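Local coordinates for molybdopterin synthase catalytic subunit (Helicobacter pylori, PDB 3RPF), which probably converts precursor Z into molybdopterin by inserting two sulfur atoms, supplied by its partner MoaD, to form the dithiolene group, at residues I46-L57 / P120-R131. Residues are numbered along the deposited sequence; the frame is centred on the assembly and turned at random.
With EDO (1,2-ethanediol), chain G.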
loop_
_atom_site.group_PDB
_atom_site.type_symbol
_atom_site.label_atom_id
_atom_site.label_comp_id
_atom_site.label_asym_id
_atom_site.label_seq_id
_atom_site.Cartn_x
_atom_site.Cartn_y
_atom_site.Cartn_z
ATOM N N ILE A 46 -16.706 3.043 -22.099
ATOM C CA ILE A 46 -17.007 4.221 -21.299
ATOM C C ILE A 46 -15.984 5.309 -21.571
ATOM O O ILE A 46 -14.863 5.030 -22.005
ATOM C CB ILE A 46 -17.028 3.918 -19.795
ATOM C CG1 ILE A 46 -15.620 3.598 -19.278
ATOM C CG2 ILE A 46 -18.002 2.783 -19.502
ATOM C CD1 ILE A 46 -15.552 3.506 -17.768
ATOM N N GLN A 47 -16.381 6.550 -21.327
ATOM C CA GLN A 47 -15.473 7.683 -21.459
ATOM C C GLN A 47 -14.707 7.923 -20.166
ATOM O O GLN A 47 -13.632 8.531 -20.168
ATOM C CB GLN A 47 -16.275 8.941 -21.811
ATOM C CG GLN A 47 -16.983 8.853 -23.146
ATOM C CD GLN A 47 -18.101 9.867 -23.249
ATOM O OE1 GLN A 47 -19.010 9.887 -22.415
ATOM N NE2 GLN A 47 -18.030 10.731 -24.254
ATOM N N GLY A 48 -15.267 7.448 -19.058
ATOM C CA GLY A 48 -14.656 7.656 -17.752
ATOM C C GLY A 48 -15.711 7.496 -16.676
ATOM O O GLY A 48 -16.760 6.882 -16.913
ATOM N N LEU A 49 -15.443 8.038 -15.491
ATOM C CA LEU A 49 -16.393 7.941 -14.405
ATOM C C LEU A 49 -16.715 9.339 -13.910
ATOM O O LEU A 49 -16.007 10.302 -14.224
ATOM C CB LEU A 49 -15.823 7.116 -13.252
ATOM C CG LEU A 49 -15.308 5.696 -13.497
ATOM C CD1 LEU A 49 -14.580 5.180 -12.256
ATOM C CD2 LEU A 49 -16.427 4.737 -13.903
ATOM N N SER A 50 -17.781 9.445 -13.127
ATOM C CA SER A 50 -18.141 10.713 -12.506
ATOM C C SER A 50 -18.547 10.445 -11.065
ATOM O O SER A 50 -19.100 9.386 -10.753
ATOM C CB SER A 50 -19.269 11.394 -13.265
ATOM O OG SER A 50 -19.443 12.719 -12.794
ATOM N N PHE A 51 -18.249 11.383 -10.172
ATOM C CA PHE A 51 -18.527 11.163 -8.757
ATOM C C PHE A 51 -19.378 12.285 -8.136
ATOM O O PHE A 51 -19.178 13.466 -8.441
ATOM C CB PHE A 51 -17.222 11.015 -7.977
ATOM C CG PHE A 51 -16.358 9.848 -8.427
ATOM C CD1 PHE A 51 -16.525 8.582 -7.878
ATOM C CD2 PHE A 51 -15.381 10.030 -9.384
ATOM C CE1 PHE A 51 -15.730 7.504 -8.286
ATOM C CE2 PHE A 51 -14.569 8.952 -9.799
ATOM C CZ PHE A 51 -14.751 7.697 -9.247
ATOM N N ASP A 52 -20.338 11.908 -7.290
ATOM C CA ASP A 52 -20.959 12.852 -6.353
ATOM C C ASP A 52 -20.437 12.567 -4.944
ATOM O O ASP A 52 -20.218 11.404 -4.580
ATOM C CB ASP A 52 -22.476 12.715 -6.341
ATOM C CG ASP A 52 -23.129 13.181 -7.630
ATOM O OD1 ASP A 52 -22.524 13.986 -8.381
ATOM O OD2 ASP A 52 -24.268 12.731 -7.888
ATOM N N ILE A 53 -20.258 13.616 -4.144
ATOM C CA ILE A 53 -19.751 13.466 -2.782
ATOM C C ILE A 53 -20.617 14.190 -1.754
ATOM O O ILE A 53 -20.962 15.367 -1.946
ATOM C CB ILE A 53 -18.309 13.994 -2.663
ATOM C CG1 ILE A 53 -17.364 13.206 -3.576
ATOM C CG2 ILE A 53 -17.828 13.908 -1.211
ATOM C CD1 ILE A 53 -15.920 13.631 -3.463
ATOM N N TYR A 54 -20.985 13.502 -0.670
ATOM C CA TYR A 54 -21.648 14.176 0.475
ATOM C C TYR A 54 -20.534 14.778 1.331
ATOM O O TYR A 54 -19.966 14.102 2.192
ATOM C CB TYR A 54 -22.453 13.157 1.285
ATOM C CG TYR A 54 -23.334 13.702 2.413
ATOM C CD1 TYR A 54 -24.276 12.882 3.031
ATOM C CD2 TYR A 54 -23.224 15.012 2.864
ATOM C CE1 TYR A 54 -25.072 13.341 4.053
ATOM C CE2 TYR A 54 -24.024 15.486 3.900
ATOM C CZ TYR A 54 -24.944 14.642 4.487
ATOM O OH TYR A 54 -25.749 15.094 5.511
ATOM N N GLU A 55 -20.190 16.040 1.092
ATOM C CA GLU A 55 -18.909 16.540 1.612
ATOM C C GLU A 55 -18.841 16.636 3.127
ATOM O O GLU A 55 -17.833 16.251 3.733
ATOM C CB GLU A 55 -18.518 17.866 0.951
ATOM C CG GLU A 55 -18.432 17.766 -0.569
ATOM C CD GLU A 55 -17.803 18.988 -1.202
ATOM O OE1 GLU A 55 -17.842 19.113 -2.451
ATOM O OE2 GLU A 55 -17.256 19.817 -0.444
ATOM N N ALA A 56 -19.903 17.146 3.744
ATOM C CA ALA A 56 -19.927 17.294 5.202
ATOM C C ALA A 56 -19.728 15.953 5.900
ATOM O O ALA A 56 -18.982 15.859 6.867
ATOM C CB ALA A 56 -21.241 17.957 5.660
ATOM N N LEU A 57 -20.392 14.910 5.416
ATOM C CA LEU A 57 -20.300 13.612 6.080
ATOM C C LEU A 57 -18.968 12.959 5.749
ATOM O O LEU A 57 -18.344 12.344 6.612
ATOM C CB LEU A 57 -21.473 12.706 5.687
ATOM C CG LEU A 57 -21.402 11.266 6.209
ATOM C CD1 LEU A 57 -21.223 11.224 7.716
ATOM C CD2 LEU A 57 -22.656 10.511 5.782
ATOM N N PRO A 120 -19.268 8.178 1.898
ATOM C CA PRO A 120 -20.480 8.652 1.217
ATOM C C PRO A 120 -20.104 9.260 -0.122
ATOM O O PRO A 120 -19.989 10.479 -0.240
ATOM C CB PRO A 120 -21.021 9.710 2.173
ATOM C CG PRO A 120 -19.779 10.259 2.870
ATOM C CD PRO A 120 -18.840 9.074 2.991
ATOM N N ILE A 121 -19.862 8.395 -1.107
ATOM C CA ILE A 121 -19.494 8.815 -2.455
ATOM C C ILE A 121 -20.246 7.949 -3.460
ATOM O O ILE A 121 -20.369 6.738 -3.257
ATOM C CB ILE A 121 -17.985 8.663 -2.699
ATOM C CG1 ILE A 121 -17.186 9.561 -1.740
ATOM C CG2 ILE A 121 -17.655 8.974 -4.148
ATOM C CD1 ILE A 121 -15.649 9.398 -1.867
ATOM N N TRP A 122 -20.760 8.566 -4.530
ATOM C CA TRP A 122 -21.563 7.844 -5.526
ATOM C C TRP A 122 -20.901 7.871 -6.894
ATOM O O TRP A 122 -20.437 8.912 -7.357
ATOM C CB TRP A 122 -22.994 8.398 -5.597
ATOM C CG TRP A 122 -23.699 8.214 -4.296
ATOM C CD1 TRP A 122 -24.415 7.129 -3.897
ATOM C CD2 TRP A 122 -23.689 9.120 -3.191
ATOM N NE1 TRP A 122 -24.854 7.303 -2.604
ATOM C CE2 TRP A 122 -24.419 8.521 -2.151
ATOM C CE3 TRP A 122 -23.122 10.377 -2.977
ATOM C CZ2 TRP A 122 -24.615 9.147 -0.919
ATOM C CZ3 TRP A 122 -23.318 10.996 -1.756
ATOM C CH2 TRP A 122 -24.063 10.383 -0.747
ATOM N N LYS A 123 -20.855 6.712 -7.536
ATOM C CA LYS A 123 -20.113 6.558 -8.780
ATOM C C LYS A 123 -21.049 6.332 -9.949
ATOM O O LYS A 123 -22.023 5.588 -9.831
ATOM C CB LYS A 123 -19.134 5.383 -8.678
ATOM C CG LYS A 123 -18.480 5.001 -9.998
ATOM C CD LYS A 123 -17.222 4.132 -9.786
ATOM C CE LYS A 123 -17.587 2.706 -9.438
ATOM N NZ LYS A 123 -16.364 1.865 -9.193
ATOM N N TYR A 124 -20.725 6.960 -11.077
ATOM C CA TYR A 124 -21.470 6.804 -12.318
ATOM C C TYR A 124 -20.500 6.477 -13.447
ATOM O O TYR A 124 -19.412 7.061 -13.528
ATOM C CB TYR A 124 -22.173 8.106 -12.671
ATOM C CG TYR A 124 -23.069 8.669 -11.586
ATOM C CD1 TYR A 124 -24.451 8.522 -11.656
ATOM C CD2 TYR A 124 -22.539 9.361 -10.509
ATOM C CE1 TYR A 124 -25.285 9.053 -10.669
ATOM C CE2 TYR A 124 -23.361 9.895 -9.515
ATOM C CZ TYR A 124 -24.728 9.732 -9.601
ATOM O OH TYR A 124 -25.540 10.259 -8.617
ATOM N N ASP A 125 -20.891 5.575 -14.332
ATOM C CA ASP A 125 -20.170 5.342 -15.576
ATOM C C ASP A 125 -20.484 6.493 -16.536
ATOM O O ASP A 125 -21.618 6.905 -16.628
ATOM C CB ASP A 125 -20.617 4.021 -16.200
ATOM C CG ASP A 125 -20.158 2.806 -15.412
ATOM O OD1 ASP A 125 -19.015 2.806 -14.955
ATOM O OD2 ASP A 125 -20.940 1.852 -15.248
ATOM N N LEU A 126 -19.499 7.011 -17.252
ATOM C CA LEU A 126 -19.773 8.027 -18.255
ATOM C C LEU A 126 -19.893 7.328 -19.607
ATOM O O LEU A 126 -18.912 6.855 -20.138
ATOM C CB LEU A 126 -18.637 9.038 -18.326
ATOM C CG LEU A 126 -18.660 10.194 -17.344
ATOM C CD1 LEU A 126 -17.643 11.258 -17.676
ATOM C CD2 LEU A 126 -20.035 10.758 -17.260
ATOM N N ILE A 127 -21.100 7.269 -20.150
ATOM C CA ILE A 127 -21.333 6.682 -21.464
ATOM C C ILE A 127 -22.174 7.600 -22.328
ATOM O O ILE A 127 -23.217 8.024 -21.907
ATOM C CB ILE A 127 -22.056 5.351 -21.348
ATOM C CG1 ILE A 127 -21.582 4.611 -20.113
ATOM C CG2 ILE A 127 -21.790 4.507 -22.548
ATOM C CD1 ILE A 127 -21.945 3.208 -20.106
ATOM N N HIS A 128 -21.740 7.877 -23.547
ATOM C CA HIS A 128 -22.500 8.743 -24.438
ATOM C C HIS A 128 -22.724 10.116 -23.827
ATOM O O HIS A 128 -23.727 10.751 -24.107
ATOM C CB HIS A 128 -23.859 8.114 -24.760
ATOM C CG HIS A 128 -23.765 6.707 -25.258
ATOM N ND1 HIS A 128 -22.939 6.340 -26.297
ATOM C CD2 HIS A 128 -24.393 5.574 -24.856
ATOM C CE1 HIS A 128 -23.063 5.042 -26.518
ATOM N NE2 HIS A 128 -23.938 4.556 -25.656
ATOM N N ASN A 129 -21.790 10.565 -22.994
ATOM C CA ASN A 129 -21.929 11.847 -22.300
ATOM C C ASN A 129 -23.026 11.824 -21.241
ATOM O O ASN A 129 -23.408 12.871 -20.718
ATOM C CB ASN A 129 -22.174 12.988 -23.298
ATOM C CG ASN A 129 -21.096 13.067 -24.366
ATOM O OD1 ASN A 129 -19.915 12.829 -24.092
ATOM N ND2 ASN A 129 -21.496 13.398 -25.588
ATOM N N LYS A 130 -23.533 10.629 -20.935
ATOM C CA LYS A 130 -24.540 10.455 -19.889
ATOM C C LYS A 130 -23.978 9.667 -18.701
ATOM O O LYS A 130 -23.162 8.762 -18.883
ATOM C CB LYS A 130 -25.780 9.748 -20.451
ATOM N N ARG A 131 -24.415 10.016 -17.491
ATOM C CA ARG A 131 -24.045 9.271 -16.285
ATOM C C ARG A 131 -24.991 8.095 -16.066
ATOM O O ARG A 131 -26.210 8.274 -16.051
ATOM C CB ARG A 131 -24.129 10.160 -15.049
ATOM C CG ARG A 131 -23.523 11.542 -15.194
ATOM C CD ARG A 131 -23.824 12.375 -13.953
ATOM N NE ARG A 131 -22.622 12.725 -13.197
ATOM C CZ ARG A 131 -22.632 13.143 -11.933
ATOM N NH1 ARG A 131 -23.779 13.256 -11.276
ATOM N NH2 ARG A 131 -21.496 13.444 -11.318
HETATM C C1 EDO G . -21.870 18.810 -0.046
HETATM O O1 EDO G . -22.417 17.516 -0.309
HETATM C C2 EDO G . -22.488 19.334 1.242
HETATM O O2 EDO G . -22.274 18.376 2.288
HETATM O O HOH W 1 -20.375 15.903 -9.361
#
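Ser50 pairs with Tyr124 and Asp52 with Trp122 through two backbone hydrogen bonds each, which fixes strands 48-53 and 121-127 as antiparallel neighbours, the central pair of a four-stranded sheet. The N-to-C directions of the two short strand axes differ by 143°, a twisted antiparallel pair.

Packing is tight on the face bearing Leu49, Phe51, Ile53, Ile121 and Lys123. Phe51 CD1 lies 3.9 Å from Ile121 CG2, while the Lys123 chain runs alongside the ring and its CD also comes within 3.8 Å of Leu49 CD1. Where helix 55-71 begins, its Leu57 CG rests 3.8 Å from Pro120 CG.

The other face carries a polar cluster. Arg131, bent at chi3 (115°), presents its guanidinium edge to segment 46-57: NH2 donates to Ser50 OG, which also bonds Asp84, at 2.6 Å, and NH1 and NH2 grip Asp52 OD1 in an end-on salt bridge, each at 3.2 Å. Those two nitrogens approach OD1 from one face of the carboxylate, whose plane stands 52° from the guanidinium. Tyr124 CD2 lies 4.0 Å above the guanidinium centre, so ring and edge bonds together limit rotation of the guanidinium.

Toward the exposed type I' turn from Ile127 to Lys130, the contact thins to two reciprocal hydrogen bonds. Gln47 NE2 donates to Asn129 OD1 (2.8 Å), and the backbone Asn129 N returns a bond to Gln47 OE1 (2.9 Å).

The Molybdopterin converting factor chain reaches both faces: its Pro69 O accepts from Trp122 NE1 beside the cluster, and its Gly74 packs on Phe51. Lys123 and Asp125, the latter salt-bridged to Arg137, point to the opposite face from Tyr124; all three probably bind substrate. The chemistry is thus consistent with substrate being handled next to the partner chain.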